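Local atomic coordinates of mandelate racemase/muconate lactonizing protein (Thermobispora bispora, PDB entry 3VC5), a protein that probably catalyses the magnesium-dependent dehydration of D-glucarate to 5-dehydro-4-deoxy-D-glucarate, the first step of D-glucarate degradation. Residues L74-Q79 with V127-A132; A84-G89 with A103-A108; A226-F231 with D257-Y262. All blocks are in the same frame, centred on the assembly; numbering follows the deposited sequence.

Contact 1. Residues L74-Q79 with V127-A132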
# COMPACT_ATOMS: atom_id res chain seq x y z
N LEU A 74 20.07 20.60 -11.23
CA LEU A 74 21.31 20.63 -10.49
C LEU A 74 21.09 20.35 -8.99
O LEU A 74 21.82 19.52 -8.40
CB LEU A 74 22.00 22.00 -10.68
CG LEU A 74 23.39 22.14 -10.05
CD1 LEU A 74 24.36 21.11 -10.64
CD2 LEU A 74 23.88 23.59 -10.23
N ALA A 75 20.13 21.05 -8.37
CA ALA A 75 19.93 20.86 -6.94
C ALA A 75 19.55 19.42 -6.61
O ALA A 75 19.99 18.84 -5.59
CB ALA A 75 18.90 21.85 -6.41
N HIS A 76 18.73 18.83 -7.47
CA HIS A 76 18.36 17.43 -7.30
C HIS A 76 19.56 16.51 -7.52
O HIS A 76 19.78 15.59 -6.72
CB HIS A 76 17.24 17.06 -8.28
CG HIS A 76 16.72 15.66 -8.10
ND1 HIS A 76 16.06 15.25 -6.96
CD2 HIS A 76 16.76 14.57 -8.92
CE1 HIS A 76 15.69 13.99 -7.09
NE2 HIS A 76 16.14 13.54 -8.26
N LEU A 77 20.27 16.71 -8.63
CA LEU A 77 21.47 15.95 -8.91
C LEU A 77 22.42 15.94 -7.70
O LEU A 77 23.00 14.90 -7.34
CB LEU A 77 22.18 16.54 -10.14
CG LEU A 77 23.57 16.02 -10.49
CD1 LEU A 77 23.55 14.51 -10.79
CD2 LEU A 77 24.11 16.82 -11.71
N GLU A 78 22.60 17.11 -7.07
CA GLU A 78 23.49 17.20 -5.90
C GLU A 78 23.03 16.32 -4.74
O GLU A 78 23.85 15.67 -4.05
CB GLU A 78 23.65 18.66 -5.43
CG GLU A 78 24.42 19.52 -6.42
CD GLU A 78 24.39 21.00 -6.07
OE1 GLU A 78 23.59 21.39 -5.16
OE2 GLU A 78 25.15 21.77 -6.70
N GLN A 79 21.72 16.28 -4.51
CA GLN A 79 21.16 15.43 -3.47
C GLN A 79 21.30 13.96 -3.81
O GLN A 79 21.60 13.14 -2.92
CB GLN A 79 19.69 15.77 -3.18
CG GLN A 79 19.49 17.16 -2.57
CD GLN A 79 20.32 17.45 -1.31
OE1 GLN A 79 20.92 18.54 -1.18
NE2 GLN A 79 20.35 16.50 -0.36
N VAL A 127 12.43 14.05 -0.42
CA VAL A 127 12.98 12.73 -0.01
C VAL A 127 12.51 11.65 -1.00
O VAL A 127 13.31 10.83 -1.46
CB VAL A 127 12.54 12.37 1.40
CG1 VAL A 127 12.96 10.90 1.75
CG2 VAL A 127 13.15 13.36 2.39
N ASP A 128 11.22 11.68 -1.37
CA ASP A 128 10.69 10.65 -2.23
C ASP A 128 11.35 10.76 -3.61
O ASP A 128 11.60 9.74 -4.27
CB ASP A 128 9.18 10.84 -2.41
CG ASP A 128 8.38 10.31 -1.22
OD1 ASP A 128 8.98 9.61 -0.35
OD2 ASP A 128 7.14 10.49 -1.19
N ARG A 129 11.55 12.00 -4.09
CA ARG A 129 12.21 12.20 -5.39
C ARG A 129 13.64 11.63 -5.39
O ARG A 129 14.09 10.96 -6.35
CB ARG A 129 12.23 13.68 -5.81
CG ARG A 129 10.87 14.21 -6.23
CD ARG A 129 10.80 15.74 -6.21
NE ARG A 129 12.07 16.35 -6.58
CZ ARG A 129 12.30 17.06 -7.68
NH1 ARG A 129 13.51 17.58 -7.88
NH2 ARG A 129 11.31 17.29 -8.55
N VAL A 130 14.36 11.85 -4.29
CA VAL A 130 15.74 11.36 -4.21
C VAL A 130 15.76 9.83 -4.04
O VAL A 130 16.49 9.11 -4.73
CB VAL A 130 16.53 12.07 -3.12
CG1 VAL A 130 17.94 11.45 -2.98
CG2 VAL A 130 16.61 13.58 -3.46
N PHE A 131 14.88 9.34 -3.20
CA PHE A 131 14.80 7.91 -2.95
C PHE A 131 14.45 7.09 -4.19
O PHE A 131 14.96 6.00 -4.38
CB PHE A 131 13.77 7.67 -1.87
CG PHE A 131 13.47 6.21 -1.59
CD1 PHE A 131 14.40 5.39 -0.91
CD2 PHE A 131 12.23 5.67 -1.93
CE1 PHE A 131 14.11 4.07 -0.62
CE2 PHE A 131 11.91 4.33 -1.63
CZ PHE A 131 12.86 3.53 -0.96
N ALA A 132 13.51 7.58 -5.01
CA ALA A 132 12.97 6.76 -6.06
C ALA A 132 14.03 6.24 -7.02
O ALA A 132 13.89 5.12 -7.49
CB ALA A 132 11.89 7.50 -6.84
O HOH W 1 14.49 16.35 -4.85
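Gln79 and Val130 bring the two backbones closest, with their CA atoms 6.8 Å apart, where the helical segments 74-79 and 127-132 cross at -62° and their axes approach to 10.1 Å. The link between them rests on the imidazole of His76. With CG anti to the backbone N (chi1 -176°), the ring projects across to the second helix, and its CE1 comes edge-on within 3.5 Å of the backbone O of Arg129. The Arg129 chain bends at chi3, and NH1 lies 3.6 Å from ND1 of His76, the ring and guanidinium planes turned 76° apart. What joins them is a water, held by His76 ND1 at 2.9 Å and accepting from Arg129 NE at 3.0 Å, at the edge of the guanidinium and in its plane. His76 NE2 is bonded in turn to Thr70, so both ring nitrogens have partners that fix its rotation. Beside this polar patch, CG2 of Val130 packs on His76 CE1 at 3.8 Å and also on CB of Gln79, whose amide leads elsewhere. The contact lies buried in the N-terminal domain: Val130 also touches Val102 on helix 95-106, Leu77 of helix 74-85 packs on Val30 and Pro32 of strand 25-36, and Asp128 makes a salt bridge to Arg320 on helix 318-330.

Contact 2. Residues A84-G89 with A103-A108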
# COMPACT_ATOMS: atom_id res chain seq x y z
N ALA A 84 23.79 8.88 -2.77
CA ALA A 84 24.44 7.73 -3.36
C ALA A 84 25.70 7.37 -2.58
O ALA A 84 25.98 6.20 -2.35
CB ALA A 84 24.80 8.00 -4.81
N ALA A 85 26.46 8.40 -2.18
CA ALA A 85 27.73 8.20 -1.49
C ALA A 85 27.57 7.54 -0.12
O ALA A 85 28.54 6.98 0.43
CB ALA A 85 28.48 9.54 -1.36
N ARG A 86 26.34 7.59 0.42
CA ARG A 86 26.06 7.07 1.75
C ARG A 86 25.29 5.73 1.72
O ARG A 86 24.87 5.24 2.77
CB ARG A 86 25.34 8.12 2.62
CG ARG A 86 26.13 9.42 2.79
CD ARG A 86 26.68 9.58 4.18
NE ARG A 86 25.61 9.59 5.19
CZ ARG A 86 25.01 10.69 5.65
NH1 ARG A 86 25.36 11.89 5.20
NH2 ARG A 86 24.06 10.59 6.57
N LEU A 87 25.11 5.12 0.53
CA LEU A 87 24.41 3.83 0.44
C LEU A 87 25.28 2.56 0.51
O LEU A 87 24.78 1.49 0.89
CB LEU A 87 23.53 3.76 -0.81
CG LEU A 87 22.41 4.80 -0.88
CD1 LEU A 87 21.54 4.54 -2.10
CD2 LEU A 87 21.54 4.82 0.38
N PRO A 88 26.58 2.65 0.15
CA PRO A 88 27.35 1.42 0.28
C PRO A 88 27.24 0.82 1.69
O PRO A 88 27.28 1.54 2.70
CB PRO A 88 28.78 1.86 -0.06
CG PRO A 88 28.52 2.98 -1.12
CD PRO A 88 27.36 3.73 -0.51
N GLY A 89 27.06 -0.50 1.74
CA GLY A 89 27.01 -1.22 3.02
C GLY A 89 25.58 -1.58 3.39
O GLY A 89 25.34 -2.45 4.24
N ALA A 103 16.54 10.22 3.71
CA ALA A 103 15.96 11.29 4.54
C ALA A 103 17.00 12.00 5.38
O ALA A 103 16.99 13.23 5.50
CB ALA A 103 14.84 10.76 5.42
N ASP A 104 17.94 11.24 5.96
CA ASP A 104 19.05 11.84 6.70
C ASP A 104 19.91 12.76 5.81
O ASP A 104 20.35 13.84 6.23
CB ASP A 104 19.94 10.75 7.32
CG ASP A 104 19.28 10.02 8.44
OD1 ASP A 104 18.30 10.51 9.05
OD2 ASP A 104 19.81 8.92 8.78
N VAL A 105 20.18 12.31 4.59
CA VAL A 105 21.05 13.09 3.74
C VAL A 105 20.36 14.37 3.29
O VAL A 105 20.95 15.45 3.30
CB VAL A 105 21.53 12.27 2.51
CG1 VAL A 105 22.27 13.16 1.52
CG2 VAL A 105 22.42 11.12 2.95
N VAL A 106 19.10 14.25 2.89
CA VAL A 106 18.33 15.40 2.42
C VAL A 106 18.20 16.39 3.55
O VAL A 106 18.26 17.59 3.33
CB VAL A 106 16.94 14.95 1.92
CG1 VAL A 106 15.98 16.13 1.76
CG2 VAL A 106 17.07 14.18 0.60
N GLY A 107 18.01 15.87 4.76
CA GLY A 107 18.07 16.70 5.95
C GLY A 107 17.01 17.76 5.79
O GLY A 107 15.82 17.44 5.59
N ALA A 108 17.44 19.02 5.86
CA ALA A 108 16.54 20.16 5.82
C ALA A 108 16.28 20.71 4.42
O ALA A 108 15.48 21.65 4.21
CB ALA A 108 17.12 21.25 6.71
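Arg86 and Val105 mark the nearest backbone approach of the two segments, their CA atoms 8.1 Å apart. Residues 84-89 carry the chain out of helix 74-85 into a loop, and residues 103-108 do the same for helix 95-106, where Gly107 turns the chain with a positive phi just beyond the helix.

Across this gap most of the contact is made by one methyl of Val105 and the side chain of Arg86. Arg86 starts with CG beside its own backbone N, then folds at chi2 (-109°) and again at chi3 (-60°), so the chain curls instead of extending and presents the flat of its guanidinium to the neighbouring helix. CG2 of Val105 sits over that face, 3.7 Å above the guanidinium plane near its centre and 3.8 Å from Arg86 CZ. The same methyl lies 4.1 Å from CG of Arg86, so it fits into the hollow of the bent chain. Asp104, one residue earlier, adds a looser touch: its CB is 4.2 Å from Arg86 NH2. Its carboxylate plane is tilted 24° from the guanidinium, the two side chains crossing at about a right angle, yet OD2 of Asp104 stays 5.1 Å from NH2 of Arg86, too far for a salt bridge.

Nearby, the backbone O of Arg86 accepts a hydrogen bond from Arg101 of helix 95-106, and Val105 packs on Ala82 of helix 74-85. The arginine lays the poorly hydrated face of its charged guanidinium on a methyl, a dispersion contact that does not compete with the N-H bonds, which lie in the guanidinium plane. The nearby carboxylate probably lends a modest, solvent-screened attraction, as suits an exposed surface contact.

Contact 3. Residues A226-F231 with D257-Y262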
# COMPACT_ATOMS: atom_id res chain seq x y z
N ALA A 226 -11.74 18.70 -32.97
CA ALA A 226 -11.16 18.20 -34.21
C ALA A 226 -10.57 16.82 -34.03
O ALA A 226 -10.60 15.99 -34.96
CB ALA A 226 -10.10 19.17 -34.72
N LEU A 227 -9.97 16.57 -32.86
CA LEU A 227 -9.42 15.26 -32.55
C LEU A 227 -10.55 14.23 -32.43
O LEU A 227 -10.43 13.11 -32.94
CB LEU A 227 -8.56 15.29 -31.27
CG LEU A 227 -7.24 16.07 -31.38
CD1 LEU A 227 -6.64 16.38 -30.02
CD2 LEU A 227 -6.23 15.28 -32.26
N ARG A 228 -11.63 14.61 -31.79
CA ARG A 228 -12.79 13.74 -31.67
C ARG A 228 -13.37 13.34 -33.02
O ARG A 228 -13.76 12.23 -33.21
CB ARG A 228 -13.87 14.39 -30.83
CG ARG A 228 -15.14 13.63 -30.75
CD ARG A 228 -14.92 12.18 -30.52
NE ARG A 228 -14.75 11.88 -29.10
CZ ARG A 228 -13.73 11.19 -28.60
NH1 ARG A 228 -12.77 10.74 -29.39
NH2 ARG A 228 -13.68 10.96 -27.31
N ASP A 229 -13.39 14.27 -33.94
CA ASP A 229 -13.95 13.98 -35.26
C ASP A 229 -13.01 13.13 -36.08
O ASP A 229 -13.46 12.28 -36.84
CB ASP A 229 -14.24 15.27 -36.02
CG ASP A 229 -15.30 16.11 -35.36
OD1 ASP A 229 -16.12 15.58 -34.57
OD2 ASP A 229 -15.31 17.32 -35.64
N ALA A 230 -11.71 13.35 -35.93
CA ALA A 230 -10.71 12.62 -36.70
C ALA A 230 -10.47 11.22 -36.14
O ALA A 230 -10.14 10.30 -36.89
CB ALA A 230 -9.41 13.39 -36.75
N PHE A 231 -10.66 11.05 -34.83
CA PHE A 231 -10.39 9.79 -34.15
C PHE A 231 -11.56 9.30 -33.29
O PHE A 231 -11.46 9.23 -32.06
CB PHE A 231 -9.11 9.93 -33.28
CG PHE A 231 -7.90 10.32 -34.08
CD1 PHE A 231 -7.20 9.36 -34.82
CD2 PHE A 231 -7.50 11.65 -34.14
CE1 PHE A 231 -6.09 9.73 -35.58
CE2 PHE A 231 -6.40 12.03 -34.90
CZ PHE A 231 -5.69 11.07 -35.63
N ASP A 257 -18.82 18.49 -22.81
CA ASP A 257 -19.62 17.42 -22.21
C ASP A 257 -19.61 16.21 -23.15
O ASP A 257 -19.87 16.36 -24.33
CB ASP A 257 -21.07 17.91 -22.02
CG ASP A 257 -21.94 16.94 -21.21
OD1 ASP A 257 -21.55 15.78 -20.97
OD2 ASP A 257 -23.05 17.35 -20.81
N GLY A 258 -19.29 15.03 -22.62
CA GLY A 258 -19.32 13.80 -23.40
C GLY A 258 -18.12 13.60 -24.32
O GLY A 258 -18.08 12.63 -25.08
N VAL A 259 -17.15 14.51 -24.27
CA VAL A 259 -15.98 14.45 -25.16
C VAL A 259 -14.69 14.00 -24.46
O VAL A 259 -13.87 13.31 -25.07
CB VAL A 259 -15.76 15.79 -25.91
CG1 VAL A 259 -14.64 15.67 -26.93
CG2 VAL A 259 -17.04 16.25 -26.61
N LEU A 260 -14.51 14.37 -23.19
CA LEU A 260 -13.26 14.06 -22.45
C LEU A 260 -13.36 12.86 -21.50
O LEU A 260 -14.34 12.72 -20.76
CB LEU A 260 -12.79 15.30 -21.65
CG LEU A 260 -12.44 16.57 -22.43
CD1 LEU A 260 -12.14 17.72 -21.48
CD2 LEU A 260 -11.27 16.37 -23.43
N GLU A 261 -12.34 12.00 -21.52
CA GLU A 261 -12.14 10.95 -20.51
C GLU A 261 -12.01 11.66 -19.16
O GLU A 261 -12.59 11.24 -18.15
CB GLU A 261 -10.86 10.15 -20.84
CG GLU A 261 -10.53 9.04 -19.86
CD GLU A 261 -9.21 8.34 -20.17
OE1 GLU A 261 -8.38 8.92 -20.91
OE2 GLU A 261 -9.01 7.20 -19.69
N TYR A 262 -11.23 12.75 -19.14
CA TYR A 262 -11.08 13.61 -17.96
C TYR A 262 -10.49 14.97 -18.35
O TYR A 262 -9.86 15.10 -19.42
CB TYR A 262 -10.30 12.92 -16.82
CG TYR A 262 -8.91 12.37 -17.09
CD1 TYR A 262 -8.68 10.98 -17.03
CD2 TYR A 262 -7.80 13.20 -17.33
CE1 TYR A 262 -7.43 10.45 -17.23
CE2 TYR A 262 -6.52 12.66 -17.55
CZ TYR A 262 -6.35 11.28 -17.48
OH TYR A 262 -5.11 10.70 -17.66
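Val259, following Gly258, is the residue of the loop 257-262 that meets Arg228 of helix 217-230, and their CA atoms, 7.3 Å apart, are the nearest pair of the two backbones. Gly258 comes first, with a positive phi that favours glycine. At Val259 two things happen. Its CG1 packs against CB of Arg228 at 4.2 Å, a light apolar touch at the root of the arginine, while its carbonyl O lies 3.3 Å from Arg228 NH2 at the other end. This second approach depends on bending: CG lies anti to the backbone N, and turns at chi2 (44°) and chi3 (85°) bring NH2 to the carbonyl of Val259, which lies oblique to the guanidinium. NH1 is hydrogen-bonded to the carbonyl O of Leu234, which helps hold the group in place. Past Leu260, which packs on Ile224, Glu261 forms a salt bridge with Arg237 and a hydrogen bond to His362, and Tyr262 reaches Ser336 through its hydroxyl. The contact thus lies on the outer side of the barrel domain, where the loop running from helix 246-255 into strand 262-264 passes the end of helix 217-230, with Leu236 of strand 236-239 touching both Arg228 and Val259.

In the fold
Burial and chemistry go together in these three contacts. Contact 1 is the buried one, and it joins its helices through a water and a histidine with both nitrogens engaged. Contacts 2 and 3 lie at the surface and pair an arginine with a valine, but in contact 2 a valine methyl covers the guanidinium face, whereas in contact 3 the guanidinium nears a backbone carbonyl. Contacts 1 and 2 both use helix 74-85, their centres 10 Å apart, and touch where Gln79 NE2 packs 3.6 Å from Val106 CA, forming one helical cluster of the N-terminal domain. Contact 3 stands on the opposite side of the chain's centre, about 38 Å from contact 1 between centres.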